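Local structure of UL37 (Suid herpesvirus 1, 4K70) at residues Arg142-Val147 with Glu221-Arg226; Phe214-Ala219 with Glu233-Ala238. The protein is an inner tegument protein of the herpesvirus particle, represented here by the N-terminal half of the protein, and probably helps to control viral trafficking. All blocks are in the same frame, centred on the assembly; numbering follows the deposited sequence. Where two conformers were deposited one is given.

Contact 1 (Arg142-Val147 with Glu221-Arg226)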
loop_
_atom_site.group_PDB
_atom_site.type_symbol
_atom_site.label_atom_id
_atom_site.label_comp_id
_atom_site.label_asym_id
_atom_site.label_seq_id
_atom_site.Cartn_x
_atom_site.Cartn_y
_atom_site.Cartn_z
ATOM N N ARG A 142 14.679 6.016 2.197
ATOM C CA ARG A 142 14.864 4.605 2.506
ATOM C C ARG A 142 14.669 4.396 3.992
ATOM O O ARG A 142 14.202 3.341 4.434
ATOM C CB ARG A 142 16.269 4.148 2.074
ATOM C CG ARG A 142 16.765 2.855 2.724
ATOM C CD ARG A 142 18.180 2.502 2.246
ATOM N NE ARG A 142 18.208 2.165 0.822
ATOM C CZ ARG A 142 19.318 1.970 0.109
ATOM N NH1 ARG A 142 20.514 2.095 0.670
ATOM N NH2 ARG A 142 19.228 1.661 -1.179
ATOM N N SER A 143 15.012 5.427 4.757
ATOM C CA SER A 143 15.069 5.316 6.206
ATOM C C SER A 143 14.379 6.480 6.887
ATOM O O SER A 143 14.228 7.552 6.307
ATOM C CB SER A 143 16.527 5.284 6.659
ATOM O OG SER A 143 17.207 6.450 6.223
ATOM N N ALA A 144 13.988 6.267 8.135
ATOM C CA ALA A 144 13.435 7.345 8.938
ATOM C C ALA A 144 14.455 8.490 9.014
ATOM O O ALA A 144 14.087 9.661 8.942
ATOM C CB ALA A 144 13.081 6.833 10.318
ATOM N N ASP A 145 15.739 8.134 9.129
ATOM C CA ASP A 145 16.819 9.120 9.177
ATOM C C ASP A 145 16.794 10.003 7.926
ATOM O O ASP A 145 16.943 11.219 8.017
ATOM C CB ASP A 145 18.194 8.437 9.295
ATOM C CG ASP A 145 18.430 7.788 10.656
ATOM O OD1 ASP A 145 17.734 8.138 11.622
ATOM O OD2 ASP A 145 19.334 6.927 10.766
ATOM N N ASP A 146 16.611 9.386 6.763
ATOM C CA ASP A 146 16.541 10.122 5.501
ATOM C C ASP A 146 15.365 11.100 5.460
ATOM O O ASP A 146 15.511 12.243 5.029
ATOM C CB ASP A 146 16.410 9.157 4.318
ATOM C CG ASP A 146 17.734 8.516 3.918
ATOM O OD1 ASP A 146 18.810 9.128 4.141
ATOM O OD2 ASP A 146 17.685 7.395 3.363
ATOM N N VAL A 147 14.192 10.643 5.894
ATOM C CA VAL A 147 12.993 11.485 5.846
ATOM C C VAL A 147 13.080 12.668 6.795
ATOM O O VAL A 147 12.636 13.767 6.478
ATOM C CB VAL A 147 11.725 10.697 6.175
ATOM C CG1 VAL A 147 10.538 11.654 6.303
ATOM C CG2 VAL A 147 11.459 9.656 5.107
ATOM N N GLU A 221 7.006 6.881 17.398
ATOM C CA GLU A 221 6.399 6.172 16.274
ATOM C C GLU A 221 7.455 5.661 15.303
ATOM O O GLU A 221 7.287 4.621 14.676
ATOM C CB GLU A 221 5.440 7.093 15.505
ATOM C CG GLU A 221 4.329 7.742 16.342
ATOM C CD GLU A 221 3.039 6.941 16.352
ATOM O OE1 GLU A 221 3.079 5.743 15.989
ATOM O OE2 GLU A 221 1.986 7.512 16.721
ATOM N N PHE A 222 8.543 6.408 15.170
ATOM C CA PHE A 222 9.488 6.122 14.091
ATOM C C PHE A 222 10.927 5.795 14.463
ATOM O O PHE A 222 11.681 5.307 13.618
ATOM C CB PHE A 222 9.464 7.270 13.083
ATOM C CG PHE A 222 8.115 7.486 12.458
ATOM C CD1 PHE A 222 7.670 6.654 11.444
ATOM C CD2 PHE A 222 7.285 8.514 12.890
ATOM C CE1 PHE A 222 6.432 6.841 10.872
ATOM C CE2 PHE A 222 6.044 8.706 12.310
ATOM C CZ PHE A 222 5.622 7.871 11.303
ATOM N N PHE A 223 11.327 6.060 15.701
ATOM C CA PHE A 223 12.725 5.837 16.053
ATOM C C PHE A 223 12.925 4.887 17.215
ATOM O O PHE A 223 13.986 4.275 17.336
ATOM C CB PHE A 223 13.457 7.165 16.287
ATOM C CG PHE A 223 13.667 7.960 15.030
ATOM C CD1 PHE A 223 12.680 8.820 14.570
ATOM C CD2 PHE A 223 14.843 7.830 14.292
ATOM C CE1 PHE A 223 12.861 9.548 13.405
ATOM C CE2 PHE A 223 15.037 8.555 13.129
ATOM C CZ PHE A 223 14.046 9.420 12.680
ATOM N N HIS A 224 11.894 4.736 18.037
ATOM C CA HIS A 224 11.948 3.933 19.259
ATOM C C HIS A 224 13.234 4.169 20.037
ATOM O O HIS A 224 13.387 5.205 20.690
ATOM C CB HIS A 224 11.761 2.445 18.957
ATOM C CG HIS A 224 10.397 2.102 18.431
ATOM N ND1 HIS A 224 9.421 1.520 19.213
ATOM C CD2 HIS A 224 9.850 2.259 17.203
ATOM C CE1 HIS A 224 8.333 1.331 18.488
ATOM N NE2 HIS A 224 8.566 1.773 17.263
ATOM N N ASP A 225 14.164 3.223 19.951
ATOM C CA ASP A 225 15.400 3.308 20.727
ATOM C C ASP A 225 16.594 3.777 19.904
ATOM O O ASP A 225 17.687 3.964 20.435
ATOM C CB ASP A 225 15.718 1.968 21.389
ATOM C CG ASP A 225 14.919 1.745 22.659
ATOM O OD1 ASP A 225 14.632 2.734 23.367
ATOM O OD2 ASP A 225 14.575 0.579 22.947
ATOM N N ARG A 226 16.379 3.973 18.611
ATOM C CA ARG A 226 17.434 4.433 17.721
ATOM C C ARG A 226 17.603 5.940 17.813
ATOM O O ARG A 226 16.688 6.696 17.488
ATOM C CB ARG A 226 17.102 4.061 16.282
ATOM C CG ARG A 226 16.472 2.703 16.143
ATOM C CD ARG A 226 16.166 2.405 14.692
ATOM N NE ARG A 226 16.337 0.983 14.423
ATOM C CZ ARG A 226 15.350 0.096 14.471
ATOM N NH1 ARG A 226 14.110 0.489 14.759
ATOM N NH2 ARG A 226 15.607 -1.179 14.224
#
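Asp145 OD1 meets an amide and a ring edge. It is hydrogen-bonded to the side-chain amide of Asn228, and it lies 3.1 Å from Phe223 CE2 at the edge of the Phe223 ring. The contact joins two helix ends of an all-helical protein. The capped N-terminus of the short helix 144-149 meets the C-terminal end of helix 208-223, where the chain leaves in a type II' beta turn. The oxygen lies in the plane of the ring, so it faces the electropositive C-H rim and not the pi cloud. The carboxylate and ring planes are only 23° apart. Asp145 CG stands beside its own backbone N (chi1 -70°), which lets the carboxylate reach toward the ring. Ala144 takes the other approach. Its methyl lies over a face of the same ring, with CB 4.1 Å from the centroid of Phe223 and 29° off the normal. This is a CH-pi contact, displaced toward the ring end, and CB comes within 3.6 Å of Phe223 CZ. The same Ala144 CB is 3.9 Å from Phe222 O, the carbonyl just before Phe223. No hydrogen bond crosses between the two segments. Hydrogen bonds are found within each segment. Ser143 is the N-cap: its OG accepts from Asp146 N at 3.0 Å. That capping bond closes the start of the helix, on the turn that carries Ala144 and Asp145. Leu194 of helix 191-201 packs on both Ala144 and Phe222, and Tyr275 touches the Phe223 ring. In the other segment His224, with positive phi, is the first residue to depart from helical backbone angles. Arg277 bonds to its carbonyl oxygen. The turn is closed by Arg226 N, which donates to Phe223 O at 2.7 Å.

Contact 2 (Phe214-Ala219 with Glu233-Ala238); sequences FALTIA and EQFAEA
Phe235 points its ring at helix 208-223, where Leu216 lies over a face and Ala215 sits at the edge. The two helices, 208-223 and 229-240, form an antiparallel helical hairpin. Ala215 and Phe235 are the nearest pair of backbones, with CA atoms 5.7 Å apart. The small Ala215 side chain is consistent with this close approach. The Ala215 methyl is 3.9 Å from Phe235 CB and lies near the plane of the ring. Phe235 CG is anti to its backbone N (chi1 173°), and the ring therefore extends past this methyl to the leucine. Leu216 approaches from above the ring. Its CD2 is 4.0 Å from the centroid of Phe235 and 28° off the normal, a CH-pi contact. The fit is shifted toward one side of the ring. Leu216 CD2 comes to 3.6 Å from Phe235 CE1, and the branch carbon CG is just as near to that atom. The methyl therefore lies nearest the CE1 corner, between CD1 and CZ. All three residues are buried, and no hydrogen bond passes between the segments. Helix 260-271 extends the apolar cluster, since Ala268 touches both Leu216 and Phe235. Met201 of helix 191-201 packs on Ala215 and Gln234. The Gln234 amide is held separately, by Gln202 and by the carbonyl of Thr230. A polar group within helix 208-223 is also satisfied internally. Phe214 O accepts the usual helical bond from Ile218 N at 3.0 Å. It also takes the hydroxyl of Thr217, whose OG1 is 2.6 Å away from Phe214 O, in the carbonyl plane on a lone pair, with a C=O...O angle of 127°.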
loop_
_atom_site.group_PDB
_atom_site.type_symbol
_atom_site.label_atom_id
_atom_site.label_comp_id
_atom_site.label_asym_id
_atom_site.label_seq_id
_atom_site.Cartn_x
_atom_site.Cartn_y
_atom_site.Cartn_z
ATOM N N PHE A 214 5.347 17.117 19.336
ATOM C CA PHE A 214 5.478 16.499 18.025
ATOM C C PHE A 214 6.776 15.695 17.904
ATOM O O PHE A 214 6.767 14.588 17.382
ATOM C CB PHE A 214 5.374 17.532 16.894
ATOM C CG PHE A 214 3.971 17.745 16.400
ATOM C CD1 PHE A 214 3.327 16.761 15.662
ATOM C CD2 PHE A 214 3.292 18.924 16.681
ATOM C CE1 PHE A 214 2.025 16.948 15.213
ATOM C CE2 PHE A 214 1.996 19.126 16.223
ATOM C CZ PHE A 214 1.360 18.132 15.491
ATOM N N ALA A 215 7.879 16.253 18.394
ATOM C CA ALA A 215 9.166 15.547 18.382
ATOM C C ALA A 215 9.060 14.219 19.112
ATOM O O ALA A 215 9.603 13.209 18.655
ATOM C CB ALA A 215 10.263 16.402 19.004
ATOM N N LEU A 216 8.354 14.220 20.241
ATOM C CA LEU A 216 8.150 12.993 20.996
ATOM C C LEU A 216 7.326 11.984 20.222
ATOM O O LEU A 216 7.638 10.794 20.237
ATOM C CB LEU A 216 7.513 13.269 22.356
ATOM C CG LEU A 216 8.405 14.067 23.309
ATOM C CD1 LEU A 216 7.755 14.192 24.699
ATOM C CD2 LEU A 216 9.773 13.411 23.394
ATOM N N THR A 217 6.278 12.436 19.540
ATOM C CA THR A 217 5.514 11.500 18.708
ATOM C C THR A 217 6.413 10.857 17.639
ATOM O O THR A 217 6.266 9.675 17.314
ATOM C CB THR A 217 4.266 12.138 18.040
ATOM O OG1 THR A 217 4.670 13.039 16.995
ATOM C CG2 THR A 217 3.382 12.869 19.073
ATOM N N ILE A 218 7.349 11.635 17.107
ATOM C CA ILE A 218 8.244 11.132 16.068
ATOM C C ILE A 218 9.224 10.116 16.666
ATOM O O ILE A 218 9.461 9.044 16.099
ATOM C CB ILE A 218 9.021 12.270 15.391
ATOM C CG1 ILE A 218 8.065 13.155 14.584
ATOM C CG2 ILE A 218 10.116 11.707 14.471
ATOM C CD1 ILE A 218 8.647 14.517 14.218
ATOM N N ALA A 219 9.789 10.455 17.815
ATOM C CA ALA A 219 10.716 9.547 18.483
ATOM C C ALA A 219 10.019 8.219 18.753
ATOM O O ALA A 219 10.579 7.152 18.498
ATOM C CB ALA A 219 11.241 10.165 19.772
ATOM N N GLU A 233 18.451 17.119 19.010
ATOM C CA GLU A 233 18.700 18.558 19.114
ATOM C C GLU A 233 17.419 19.364 18.987
ATOM O O GLU A 233 17.254 20.413 19.613
ATOM C CB GLU A 233 19.643 19.030 18.007
ATOM C CG GLU A 233 20.995 18.361 17.984
ATOM C CD GLU A 233 21.776 18.744 16.742
ATOM O OE1 GLU A 233 22.750 18.037 16.399
ATOM O OE2 GLU A 233 21.400 19.754 16.108
ATOM N N GLN A 234 16.519 18.901 18.141
ATOM C CA GLN A 234 15.319 19.675 17.887
ATOM C C GLN A 234 14.334 19.563 19.040
ATOM O O GLN A 234 13.661 20.530 19.371
ATOM C CB GLN A 234 14.677 19.275 16.566
ATOM C CG GLN A 234 15.257 20.006 15.377
ATOM C CD GLN A 234 14.720 19.474 14.069
ATOM O OE1 GLN A 234 14.151 20.214 13.274
ATOM N NE2 GLN A 234 14.902 18.179 13.839
ATOM N N PHE A 235 14.250 18.393 19.659
ATOM C CA PHE A 235 13.441 18.296 20.866
ATOM C C PHE A 235 13.997 19.168 21.992
ATOM O O PHE A 235 13.250 19.888 22.658
ATOM C CB PHE A 235 13.304 16.865 21.360
ATOM C CG PHE A 235 12.626 16.774 22.697
ATOM C CD1 PHE A 235 11.253 16.902 22.797
ATOM C CD2 PHE A 235 13.367 16.597 23.858
ATOM C CE1 PHE A 235 10.624 16.837 24.034
ATOM C CE2 PHE A 235 12.746 16.534 25.091
ATOM C CZ PHE A 235 11.372 16.651 25.179
ATOM N N ALA A 236 15.309 19.093 22.206
ATOM C CA ALA A 236 15.957 19.829 23.288
ATOM C C ALA A 236 15.740 21.339 23.184
ATOM O O ALA A 236 15.438 22.000 24.172
ATOM C CB ALA A 236 17.444 19.497 23.338
ATOM N N GLU A 237 15.872 21.874 21.977
ATOM C CA GLU A 237 15.700 23.298 21.751
ATOM C C GLU A 237 14.271 23.718 22.089
ATOM O O GLU A 237 14.035 24.776 22.687
ATOM C CB GLU A 237 16.016 23.634 20.289
ATOM C CG GLU A 237 15.566 25.021 19.855
ATOM C CD GLU A 237 15.845 25.289 18.384
ATOM O OE1 GLU A 237 16.919 24.878 17.898
ATOM O OE2 GLU A 237 14.989 25.909 17.712
ATOM N N ALA A 238 13.314 22.883 21.706
ATOM C CA ALA A 238 11.914 23.219 21.930
ATOM C C ALA A 238 11.583 23.050 23.403
ATOM O O ALA A 238 10.885 23.882 23.987
ATOM C CB ALA A 238 11.006 22.365 21.063
#

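How the contacts relate
Both contacts use helix 208-223, and each buries about 148 Å² between its segments. Contact 2 lies in the body of that helix and is fully buried. Contact 1 lies at its C-terminal end, is only partly buried and includes an exposed acid. Both put an aliphatic carbon over a phenylalanine face. In contact 2 the ring edge meets a methyl; in contact 1 it meets a carboxylate oxygen. Helix 191-201 packs against both. They also touch directly, Phe223 CD1 being 3.6 Å from Ile218 O. In chain order their segments interleave. Through the two contacts helix 208-223 links the earlier helix 144-149 to the later helix 229-240.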